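Local coordinates for lectin CEL-I, N-acetyl-D-galactosamine-specific C-type (Cucumaria echinata, PDB 4WQQ), which binds sugars through calcium, a C-type lectin naturally specific for N-acetylgalactosamine and galactose and here, in an engineered form, holding mannose, at residues Y95-G100 against G120-D125; Q71-L76 against Y112-H117; N108-G113 against N124-A129; L46-S51 against M135-F140. The protein carries 3 engineered substitutions. All coordinates share one frame; numbering follows the deposited sequence.

Contact 1: Y95-G100 against G120-D125. With CA (calcium ion), chain F; MAN (alpha-D-mannopyranose), chain H.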
# COMPACT_ATOMS: atom_id res chain seq x y z
N TYR A 95 -14.61 0.08 20.39
CA TYR A 95 -14.65 1.44 20.78
C TYR A 95 -15.92 2.11 20.25
O TYR A 95 -16.30 1.90 19.12
CB TYR A 95 -13.42 2.18 20.25
CG TYR A 95 -13.37 3.62 20.43
CD1 TYR A 95 -12.92 4.21 21.62
CD2 TYR A 95 -13.78 4.51 19.40
CE1 TYR A 95 -12.87 5.54 21.77
CE2 TYR A 95 -13.72 5.88 19.58
CZ TYR A 95 -13.27 6.39 20.79
OH TYR A 95 -13.19 7.75 20.97
N THR A 96 -16.55 2.91 21.09
CA THR A 96 -17.66 3.80 20.64
C THR A 96 -17.53 5.22 21.22
O THR A 96 -16.96 5.41 22.30
CB THR A 96 -19.06 3.18 20.89
OG1 THR A 96 -19.37 3.23 22.31
CG2 THR A 96 -19.22 1.80 20.31
N LYS A 97 -17.99 6.26 20.50
CA LYS A 97 -18.03 7.58 21.04
C LYS A 97 -19.32 8.27 20.65
O LYS A 97 -19.28 9.37 20.11
CB LYS A 97 -16.80 8.38 20.56
CG LYS A 97 -16.42 9.60 21.39
CD LYS A 97 -15.46 10.58 20.70
CE LYS A 97 -15.55 11.95 21.31
NZ LYS A 97 -15.18 11.93 22.74
N TRP A 98 -20.45 7.67 21.00
CA TRP A 98 -21.78 8.29 20.72
C TRP A 98 -21.98 9.59 21.41
O TRP A 98 -21.67 9.72 22.59
CB TRP A 98 -22.85 7.30 21.12
CG TRP A 98 -22.90 6.09 20.27
CD1 TRP A 98 -22.61 4.82 20.63
CD2 TRP A 98 -23.30 6.03 18.89
NE1 TRP A 98 -22.77 3.97 19.57
CE2 TRP A 98 -23.18 4.70 18.48
CE3 TRP A 98 -23.71 7.01 17.95
CZ2 TRP A 98 -23.53 4.28 17.20
CZ3 TRP A 98 -24.03 6.63 16.72
CH2 TRP A 98 -23.94 5.25 16.33
N ALA A 99 -22.42 10.61 20.68
CA ALA A 99 -22.84 11.84 21.32
C ALA A 99 -24.02 11.57 22.26
O ALA A 99 -24.74 10.55 22.14
CB ALA A 99 -23.20 12.87 20.29
N GLY A 100 -24.27 12.53 23.12
CA GLY A 100 -25.38 12.46 24.06
C GLY A 100 -26.66 12.20 23.36
O GLY A 100 -26.98 12.86 22.39
N GLY A 120 -14.97 16.69 19.86
CA GLY A 120 -13.99 15.70 19.46
C GLY A 120 -14.47 14.68 18.41
O GLY A 120 -13.87 13.61 18.28
N GLY A 121 -15.59 14.98 17.79
CA GLY A 121 -16.15 14.07 16.76
C GLY A 121 -17.13 13.06 17.26
O GLY A 121 -17.33 12.00 16.64
N ALA A 122 -17.78 13.35 18.38
CA ALA A 122 -18.74 12.38 18.90
C ALA A 122 -19.80 12.04 17.80
O ALA A 122 -20.20 12.87 17.00
CB ALA A 122 -19.46 12.93 20.14
N TRP A 123 -20.19 10.77 17.81
CA TRP A 123 -20.92 10.13 16.75
C TRP A 123 -22.43 10.38 16.85
O TRP A 123 -23.01 10.46 17.93
CB TRP A 123 -20.70 8.64 16.77
CG TRP A 123 -19.27 8.16 16.78
CD1 TRP A 123 -18.15 8.90 16.67
CD2 TRP A 123 -18.85 6.82 16.94
NE1 TRP A 123 -17.05 8.10 16.69
CE2 TRP A 123 -17.46 6.81 16.87
CE3 TRP A 123 -19.52 5.63 17.11
CZ2 TRP A 123 -16.74 5.65 16.96
CZ3 TRP A 123 -18.82 4.47 17.21
CH2 TRP A 123 -17.44 4.48 17.11
N ASN A 124 -23.05 10.49 15.65
CA ASN A 124 -24.47 10.52 15.46
C ASN A 124 -24.85 9.48 14.37
O ASN A 124 -24.06 9.21 13.46
CB ASN A 124 -24.86 11.88 14.98
CG ASN A 124 -26.32 12.00 14.69
OD1 ASN A 124 -27.18 11.55 15.45
ND2 ASN A 124 -26.63 12.58 13.54
N ASP A 125 -26.04 8.91 14.50
CA ASP A 125 -26.69 8.19 13.43
C ASP A 125 -27.55 9.14 12.60
O ASP A 125 -28.26 10.02 13.14
CB ASP A 125 -27.45 6.95 13.93
CG ASP A 125 -28.59 7.30 14.93
OD1 ASP A 125 -28.62 8.40 15.55
OD2 ASP A 125 -29.42 6.43 15.12
CA CA F . -29.34 10.56 15.30
C1 MAN H . -30.77 16.19 15.34
C2 MAN H . -30.62 15.01 16.25
C3 MAN H . -29.83 13.87 15.62
C4 MAN H . -30.35 13.64 14.21
C5 MAN H . -30.11 14.94 13.41
C6 MAN H . -30.47 14.92 11.94
O1 MAN H . -29.50 16.79 15.38
O2 MAN H . -31.94 14.58 16.44
O3 MAN H . -30.06 12.72 16.42
O4 MAN H . -29.63 12.54 13.70
O5 MAN H . -31.10 15.89 13.98
O6 MAN H . -31.78 14.41 12.04
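Trp123 lies against the backbone of Thr96 and Lys97, pinning the long loop of the C-type lectin fold to strand 123-126. With Asn124 and Asp125 it forms the WND motif of this family, in which the indole anchors the strand that supplies the next two residues as calcium ligands. Lys97 N sits over the centre of the indole, 3.5 Å above its plane; it is buried there and has no hydrogen-bond partner in the model. Lys97 adds a CH-pi contact, with CB 4.0 Å from the centroid of the five-membered ring. The aliphatic part of the lysine then runs on past Ala122 to the carbonyl of Gly120. Trp98 meets Trp123 in a T-shaped stack, planes at 79°, in which CE3 of Trp123 points at the face of Trp98. A single beta bridge fixes the register: Trp123 N donates to Lys97 O almost straight (171°), and Ala99 N donates to Trp123 O. NE1 of Trp123 is hydrogen-bonded to Gln55 OE1 of helix 52-65. Next along the strand, Asn124 OD1 binds the calcium ion at 2.4 Å, and Asn124 ND2 donates to mannose O4 at 3.0 Å.

Contact 2: Q71-L76 against Y112-H117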
# COMPACT_ATOMS: atom_id res chain seq x y z
N GLN A 71 -20.93 17.19 9.13
CA GLN A 71 -20.60 15.91 9.66
C GLN A 71 -19.68 15.17 8.70
O GLN A 71 -19.45 15.60 7.55
CB GLN A 71 -21.89 15.08 9.94
CG GLN A 71 -22.78 15.62 11.08
CD GLN A 71 -23.62 16.79 10.66
OE1 GLN A 71 -24.31 16.79 9.61
NE2 GLN A 71 -23.60 17.84 11.48
N LEU A 72 -19.16 14.06 9.21
CA LEU A 72 -18.22 13.18 8.53
C LEU A 72 -18.73 11.75 8.58
O LEU A 72 -18.75 11.11 9.63
CB LEU A 72 -16.84 13.29 9.15
CG LEU A 72 -15.71 12.43 8.51
CD1 LEU A 72 -15.18 13.05 7.24
CD2 LEU A 72 -14.57 12.17 9.44
N TRP A 73 -19.11 11.19 7.43
CA TRP A 73 -19.40 9.73 7.39
C TRP A 73 -18.27 8.85 7.81
O TRP A 73 -17.11 9.05 7.38
CB TRP A 73 -19.80 9.30 5.99
CG TRP A 73 -21.09 9.92 5.45
CD1 TRP A 73 -21.24 10.54 4.27
CD2 TRP A 73 -22.41 9.87 6.04
NE1 TRP A 73 -22.53 10.93 4.08
CE2 TRP A 73 -23.28 10.55 5.14
CE3 TRP A 73 -22.94 9.33 7.25
CZ2 TRP A 73 -24.67 10.70 5.40
CZ3 TRP A 73 -24.29 9.48 7.50
CH2 TRP A 73 -25.16 10.19 6.55
N ILE A 74 -18.63 7.86 8.61
CA ILE A 74 -17.76 6.75 8.95
C ILE A 74 -18.44 5.44 8.58
O ILE A 74 -19.66 5.40 8.31
CB ILE A 74 -17.29 6.79 10.44
CG1 ILE A 74 -18.53 6.62 11.36
CG2 ILE A 74 -16.62 8.11 10.72
CD1 ILE A 74 -18.28 6.75 12.87
N GLY A 75 -17.69 4.35 8.64
CA GLY A 75 -18.19 3.08 8.15
C GLY A 75 -19.14 2.30 9.05
O GLY A 75 -19.23 1.10 8.93
N LEU A 76 -19.91 3.00 9.86
CA LEU A 76 -20.73 2.39 10.92
C LEU A 76 -22.18 2.42 10.49
O LEU A 76 -22.68 3.45 10.05
CB LEU A 76 -20.57 3.16 12.26
CG LEU A 76 -21.08 2.50 13.54
CD1 LEU A 76 -20.19 1.38 13.97
CD2 LEU A 76 -21.19 3.51 14.65
N TYR A 112 -27.01 5.21 9.73
CA TYR A 112 -25.69 5.53 9.15
C TYR A 112 -24.91 6.43 10.08
O TYR A 112 -25.37 7.53 10.43
CB TYR A 112 -25.81 6.09 7.70
CG TYR A 112 -26.58 5.14 6.88
CD1 TYR A 112 -25.99 3.93 6.46
CD2 TYR A 112 -27.96 5.32 6.69
CE1 TYR A 112 -26.72 2.97 5.81
CE2 TYR A 112 -28.70 4.35 6.03
CZ TYR A 112 -28.07 3.20 5.57
OH TYR A 112 -28.85 2.23 4.92
N GLY A 113 -23.74 5.98 10.49
CA GLY A 113 -22.91 6.69 11.46
C GLY A 113 -22.03 7.80 10.90
O GLY A 113 -21.62 7.74 9.75
N GLN A 114 -21.81 8.86 11.68
CA GLN A 114 -21.03 10.00 11.26
C GLN A 114 -20.45 10.70 12.51
O GLN A 114 -21.05 10.67 13.58
CB GLN A 114 -21.90 11.00 10.43
CG GLN A 114 -23.11 11.53 11.20
CD GLN A 114 -24.07 12.43 10.43
OE1 GLN A 114 -24.88 13.04 11.09
NE2 GLN A 114 -24.05 12.47 9.10
N PHE A 115 -19.30 11.34 12.36
CA PHE A 115 -18.84 12.33 13.37
C PHE A 115 -19.63 13.64 13.25
O PHE A 115 -19.87 14.17 12.15
CB PHE A 115 -17.37 12.73 13.11
CG PHE A 115 -16.32 11.68 13.42
CD1 PHE A 115 -16.60 10.36 13.72
CD2 PHE A 115 -14.99 12.06 13.38
CE1 PHE A 115 -15.60 9.46 13.95
CE2 PHE A 115 -13.99 11.17 13.68
CZ PHE A 115 -14.27 9.88 13.96
N ARG A 116 -19.96 14.21 14.39
CA ARG A 116 -20.21 15.65 14.50
C ARG A 116 -18.90 16.45 14.44
O ARG A 116 -17.84 15.92 14.70
CB ARG A 116 -20.90 15.93 15.87
CG ARG A 116 -22.14 15.11 15.96
CD ARG A 116 -23.21 15.67 16.82
NE ARG A 116 -24.34 15.93 15.94
CZ ARG A 116 -25.60 15.51 16.15
NH1 ARG A 116 -25.99 14.78 17.26
NH2 ARG A 116 -26.50 15.83 15.23
N HIS A 117 -19.01 17.73 14.10
CA HIS A 117 -17.83 18.58 14.03
C HIS A 117 -17.47 19.11 15.44
O HIS A 117 -16.44 19.76 15.59
CB HIS A 117 -17.96 19.77 13.06
CG HIS A 117 -18.91 20.85 13.48
ND1 HIS A 117 -20.28 20.75 13.36
CD2 HIS A 117 -18.67 22.09 14.00
CE1 HIS A 117 -20.83 21.90 13.73
NE2 HIS A 117 -19.87 22.72 14.13
O HOH W 1 -25.39 14.71 7.88
O HOH W 2 -22.01 18.62 13.67
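Leu72 and Phe115 form an antiparallel hydrogen-bonded pair, Leu72 N donating to Phe115 O at 3.0 Å and Phe115 N to Leu72 O at 2.8 Å. Farther along, Ile74 N donates to Gly113 O from above its carbonyl plane, and Gly113 N in turn donates to Leu76 O, so the pairing carries on across the corner in the chain at Gly75. Two waters extend it at the other end: one accepts from Gln114 NE2 and donates to Gln71 OE1, while the second accepts from both Gln71 NE2 and His117 N.

On the face bearing Gln71, Trp73 and Gln114, the Gln114 amide lies over the Trp73 ring near its rim, NE2 3.4 Å from CZ3 and the two planes 36° apart. Gln71 CB and CG pack on the same amide, CG 3.3 Å from Gln114 OE1. CG of Gln114 is wedged between backbone N and carbonyl carbon (chi1 59°); its OE1 accepts from the amides of Asn124 and Asn126, which makes Gln114 a second-shell support of the sugar site. Arg116 reaches mannose directly, through a weak hydrogen bond from NH2 to O1. Phe115 points to the reverse face, alongside Leu72, with Ile74 CG2 3.6 Å from its CE1.

The pair lies within the C-type lectin sheet: helix 52-65 packs on Phe115 through Val58 and Trp62, strand 132-140 flanks strand 71-77, and strand 123-126 pairs with strand 112-116.

Contact 3: N108-G113 against N124-A129. With CA (calcium ion), chain F; CA (calcium ion), chain E; CA (calcium ion), chain G; MAN (alpha-D-mannopyranose), chain H.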
# COMPACT_ATOMS: atom_id res chain seq x y z
N ASN A 108 -37.42 6.77 13.26
CA ASN A 108 -37.29 5.40 12.87
C ASN A 108 -36.52 5.14 11.60
O ASN A 108 -36.78 4.13 10.97
CB ASN A 108 -38.66 4.71 12.70
CG ASN A 108 -39.38 4.57 13.99
OD1 ASN A 108 -39.37 3.52 14.61
ND2 ASN A 108 -40.01 5.63 14.42
N ALA A 109 -35.57 6.00 11.24
CA ALA A 109 -34.95 6.00 9.93
C ALA A 109 -33.55 6.56 9.93
O ALA A 109 -33.25 7.45 9.16
CB ALA A 109 -35.79 6.82 8.96
N GLU A 110 -32.72 6.11 10.85
CA GLU A 110 -31.34 6.54 10.88
C GLU A 110 -30.48 5.33 11.09
O GLU A 110 -30.36 4.80 12.23
CB GLU A 110 -31.09 7.63 11.93
CG GLU A 110 -31.80 8.95 11.67
CD GLU A 110 -31.29 10.06 12.56
OE1 GLU A 110 -31.06 9.78 13.78
OE2 GLU A 110 -31.14 11.23 12.09
N ASP A 111 -29.80 4.93 10.02
CA ASP A 111 -28.99 3.76 10.06
C ASP A 111 -27.46 3.97 9.81
O ASP A 111 -26.73 3.03 9.66
CB ASP A 111 -29.54 2.68 9.12
CG ASP A 111 -30.92 2.08 9.58
OD1 ASP A 111 -31.46 2.39 10.70
OD2 ASP A 111 -31.46 1.27 8.78
N TYR A 112 -27.01 5.21 9.73
CA TYR A 112 -25.69 5.53 9.15
C TYR A 112 -24.91 6.43 10.08
O TYR A 112 -25.37 7.53 10.43
CB TYR A 112 -25.81 6.09 7.70
CG TYR A 112 -26.58 5.14 6.88
CD1 TYR A 112 -25.99 3.93 6.46
CD2 TYR A 112 -27.96 5.32 6.69
CE1 TYR A 112 -26.72 2.97 5.81
CE2 TYR A 112 -28.70 4.35 6.03
CZ TYR A 112 -28.07 3.20 5.57
OH TYR A 112 -28.85 2.23 4.92
N GLY A 113 -23.74 5.98 10.49
CA GLY A 113 -22.91 6.69 11.46
C GLY A 113 -22.03 7.80 10.90
O GLY A 113 -21.62 7.74 9.75
N ASN A 124 -23.05 10.49 15.65
CA ASN A 124 -24.47 10.52 15.46
C ASN A 124 -24.85 9.48 14.37
O ASN A 124 -24.06 9.21 13.46
CB ASN A 124 -24.86 11.88 14.98
CG ASN A 124 -26.32 12.00 14.69
OD1 ASN A 124 -27.18 11.55 15.45
ND2 ASN A 124 -26.63 12.58 13.54
N ASP A 125 -26.04 8.91 14.50
CA ASP A 125 -26.69 8.19 13.43
C ASP A 125 -27.55 9.14 12.60
O ASP A 125 -28.26 10.02 13.14
CB ASP A 125 -27.45 6.95 13.93
CG ASP A 125 -28.59 7.30 14.93
OD1 ASP A 125 -28.62 8.40 15.55
OD2 ASP A 125 -29.42 6.43 15.12
N ASN A 126 -27.53 8.92 11.29
CA ASN A 126 -28.31 9.77 10.42
C ASN A 126 -28.92 8.90 9.29
O ASN A 126 -28.69 7.68 9.20
CB ASN A 126 -27.44 10.94 9.93
CG ASN A 126 -28.24 12.25 9.74
OD1 ASN A 126 -29.41 12.23 9.32
ND2 ASN A 126 -27.60 13.40 10.03
N SER A 127 -29.68 9.54 8.44
CA SER A 127 -30.49 8.82 7.49
C SER A 127 -29.81 8.57 6.15
O SER A 127 -28.79 9.12 5.86
CB SER A 127 -31.75 9.62 7.24
OG SER A 127 -31.40 10.72 6.39
N ALA A 128 -30.49 7.83 5.29
CA ALA A 128 -29.94 7.56 3.96
C ALA A 128 -30.02 8.70 3.01
O ALA A 128 -29.40 8.67 1.92
CB ALA A 128 -30.68 6.32 3.40
N ALA A 129 -30.79 9.70 3.35
CA ALA A 129 -30.89 10.90 2.53
C ALA A 129 -29.99 12.02 3.01
O ALA A 129 -29.77 12.94 2.29
CB ALA A 129 -32.33 11.39 2.50
CA CA F . -29.34 10.56 15.30
CA CA E . -30.91 2.65 13.02
CA CA G . -33.24 0.78 10.44
C1 MAN H . -30.77 16.19 15.34
C2 MAN H . -30.62 15.01 16.25
C3 MAN H . -29.83 13.87 15.62
C4 MAN H . -30.35 13.64 14.21
C5 MAN H . -30.11 14.94 13.41
C6 MAN H . -30.47 14.92 11.94
O1 MAN H . -29.50 16.79 15.38
O2 MAN H . -31.94 14.58 16.44
O3 MAN H . -30.06 12.72 16.42
O4 MAN H . -29.63 12.54 13.70
O5 MAN H . -31.10 15.89 13.98
O6 MAN H . -31.78 14.41 12.04
O HOH W 3 -34.50 2.65 11.41
O HOH W 4 -33.51 6.83 5.87
O HOH W 5 -30.06 3.82 14.87
O HOH W 6 -32.23 -1.28 10.51
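Glu110 and Asp125 meet at a calcium-binding end of the beta hairpin formed by strands 112-116 and 123-126, where the contact is part backbone pairing and part shared metal coordination. Glu110 OE1 and Asp125 O come within 2.9 Å of each other, a closeness made tolerable by the cation that both bind. The calcium takes Glu110 OE1 at 2.4 Å and also the OD1 and backbone O of Asp125; Asn124 joins from the same strand, and the engineered Glu102 and Asn104 complete the protein ligands. Glu110 CG is anti to its own carbonyl carbon (chi1 -65°), and the extended chain beyond it passes across the Asn126 backbone to the metal. There the carboxylate divides its work, OE2 lying 2.6 Å from mannose O4 and accepting a hydrogen bond from mannose O6; it is also hydrogen-bonded by His106.

Asn126 N donates to Tyr112 O at 2.7 Å and Tyr112 N to Asn126 O. Asp111 and Tyr112 both face Asn126, a classic beta bulge that joins the hairpin to the calcium-binding long-loop region of the C-type lectin fold. Asp111 OD1 bridges two further calcium ions, at 2.4 Å from each; one also binds Glu110 O and a water that donates to Asp125 OD2, and the other also takes Asp111 OD2. Asp125 OD2 accepts from Asn105 N as well. Asn126 OD1 accepts from Ser127 N; Ser127 OG accepts from Ala129 N, an ST turn, and is also hydrogen-bonded to Ala130. Ala128 CB packs against the Tyr112 ring, 3.8 Å from CE2.

Contact 4: L46-S51 against M135-F140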
# COMPACT_ATOMS: atom_id res chain seq x y z
N LEU A 46 -14.88 2.99 4.06
CA LEU A 46 -15.12 4.05 5.03
C LEU A 46 -14.33 3.77 6.32
O LEU A 46 -14.15 2.65 6.69
CB LEU A 46 -16.62 4.14 5.34
CG LEU A 46 -17.43 4.92 4.28
CD1 LEU A 46 -18.90 4.67 4.45
CD2 LEU A 46 -17.13 6.41 4.24
N VAL A 47 -13.87 4.82 6.97
CA VAL A 47 -13.04 4.70 8.19
C VAL A 47 -13.81 3.96 9.27
O VAL A 47 -15.02 4.19 9.52
CB VAL A 47 -12.55 6.12 8.59
CG1 VAL A 47 -13.72 6.99 8.99
CG2 VAL A 47 -11.52 6.05 9.69
N SER A 48 -13.12 3.04 9.93
CA SER A 48 -13.56 2.45 11.19
C SER A 48 -12.68 2.99 12.30
O SER A 48 -11.55 3.34 12.01
CB SER A 48 -13.50 0.95 11.12
OG SER A 48 -12.18 0.49 10.88
N VAL A 49 -13.17 3.02 13.54
CA VAL A 49 -12.49 3.77 14.67
C VAL A 49 -12.38 2.80 15.84
O VAL A 49 -13.38 2.27 16.31
CB VAL A 49 -13.25 5.05 15.04
CG1 VAL A 49 -12.47 5.87 16.10
CG2 VAL A 49 -13.39 5.92 13.80
N HIS A 50 -11.14 2.56 16.25
CA HIS A 50 -10.92 1.54 17.30
C HIS A 50 -10.27 2.00 18.58
O HIS A 50 -10.01 1.13 19.41
CB HIS A 50 -10.21 0.34 16.71
CG HIS A 50 -11.01 -0.32 15.66
ND1 HIS A 50 -12.04 -1.19 15.93
CD2 HIS A 50 -10.98 -0.18 14.31
CE1 HIS A 50 -12.57 -1.60 14.79
NE2 HIS A 50 -11.96 -0.98 13.79
N SER A 51 -10.04 3.28 18.72
CA SER A 51 -9.52 3.88 19.94
C SER A 51 -9.70 5.37 19.97
O SER A 51 -9.96 6.00 18.94
CB SER A 51 -8.02 3.57 20.01
OG SER A 51 -7.27 4.28 19.02
N MET A 135 -14.45 10.07 4.85
CA MET A 135 -13.06 9.69 5.02
C MET A 135 -12.91 8.19 4.70
O MET A 135 -13.67 7.34 5.22
CB MET A 135 -12.77 9.88 6.49
CG MET A 135 -11.47 9.38 7.01
SD MET A 135 -10.20 10.62 6.95
CE MET A 135 -10.81 12.12 7.85
N CYS A 136 -11.88 7.87 3.94
CA CYS A 136 -11.56 6.49 3.66
C CYS A 136 -10.32 6.03 4.41
O CYS A 136 -9.52 6.86 4.87
CB CYS A 136 -11.32 6.29 2.17
SG CYS A 136 -12.64 6.98 1.11
N LYS A 137 -10.18 4.73 4.51
CA LYS A 137 -9.08 4.11 5.29
C LYS A 137 -8.67 2.92 4.49
O LYS A 137 -9.52 2.18 4.02
CB LYS A 137 -9.62 3.70 6.65
CG LYS A 137 -8.75 2.91 7.58
CD LYS A 137 -9.48 2.72 8.95
CE LYS A 137 -8.80 1.64 9.76
NZ LYS A 137 -9.34 1.47 11.13
N LEU A 138 -7.35 2.70 4.40
CA LEU A 138 -6.79 1.46 3.92
C LEU A 138 -6.50 0.46 5.01
O LEU A 138 -5.91 0.81 6.03
CB LEU A 138 -5.53 1.75 3.17
CG LEU A 138 -5.67 2.71 2.00
CD1 LEU A 138 -4.36 2.75 1.31
CD2 LEU A 138 -6.78 2.41 0.97
N THR A 139 -6.88 -0.79 4.74
CA THR A 139 -6.56 -1.91 5.62
C THR A 139 -5.78 -2.95 4.77
O THR A 139 -6.23 -3.40 3.73
CB THR A 139 -7.84 -2.54 6.24
OG1 THR A 139 -8.52 -1.54 7.01
CG2 THR A 139 -7.52 -3.72 7.17
N PHE A 140 -4.61 -3.34 5.28
CA PHE A 140 -3.76 -4.33 4.63
C PHE A 140 -4.08 -5.66 5.16
O PHE A 140 -3.62 -6.07 6.21
CB PHE A 140 -2.33 -3.94 4.79
CG PHE A 140 -2.10 -2.53 4.32
CD1 PHE A 140 -2.00 -2.23 2.99
CD2 PHE A 140 -2.01 -1.50 5.23
CE1 PHE A 140 -1.82 -0.92 2.59
CE2 PHE A 140 -1.87 -0.18 4.83
CZ PHE A 140 -1.77 0.12 3.51
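Lys137 reaches from strand 132-140 to Ser48 on the chain leading into helix 52-65, near the middle of the C-type lectin fold. Its CG is anti to the backbone N (chi1 173°) and the remainder of the chain is fully extended, crossing Val47 at about a right angle before the ammonium group meets the serine. NZ donates twice to that one residue: to OG at 3.0 Å, and to the backbone O at 3.0 Å from above the carbonyl plane. A salt bridge to Glu54 of the helix supplies a third partner, so the buried lysine charge is probably well compensated. Ser48 OG is shared as well: it is hydrogen-bonded to Asp89 and accepts a weak hydrogen bond from His50 NE2, whose stronger partner is Ser91. Lys137 NZ also lies in the plane of the imidazole, off its edge.

Along the backbone, Leu46 and Cys136 form an antiparallel non-hydrogen-bonded pair with diverging side chains; Cys136 is tied to Cys32 by a disulfide, and Leu46 packs on helix 25-34. Val47 N satisfies Met135 O at 3.1 Å, the donor tilted 28° from the carbonyl plane. Val47 O is taken by the amide of Gly75, which joins this junction to strand 71-77. Apolar contact completes the meeting against helix 52-65, where Val58 touches both Val47 and Met135: Val47 CB rests 3.8 Å from Met135 CG.

The four contacts show how a lectin domain builds a surface sugar site outward from a central sheet. Contact 4 closes the longest loop, and the other three are nested within it along the chain. Contact 2 lies innermost, about 6 Å from the centre of the chain, and shares strand 112-116 with contact 3; contact 3 in turn shares strand 123-126, one calcium ion and the mannose with contact 1. Contacts 1 and 2 have centres about 9 Å apart and are joined by backbone pairing of those two strands. Contacts 3 and 4 do not touch: their centres are about 19 Å apart and their nearest atoms about 7 Å, so the calcium-bound end is separate from the disulfide-linked strand.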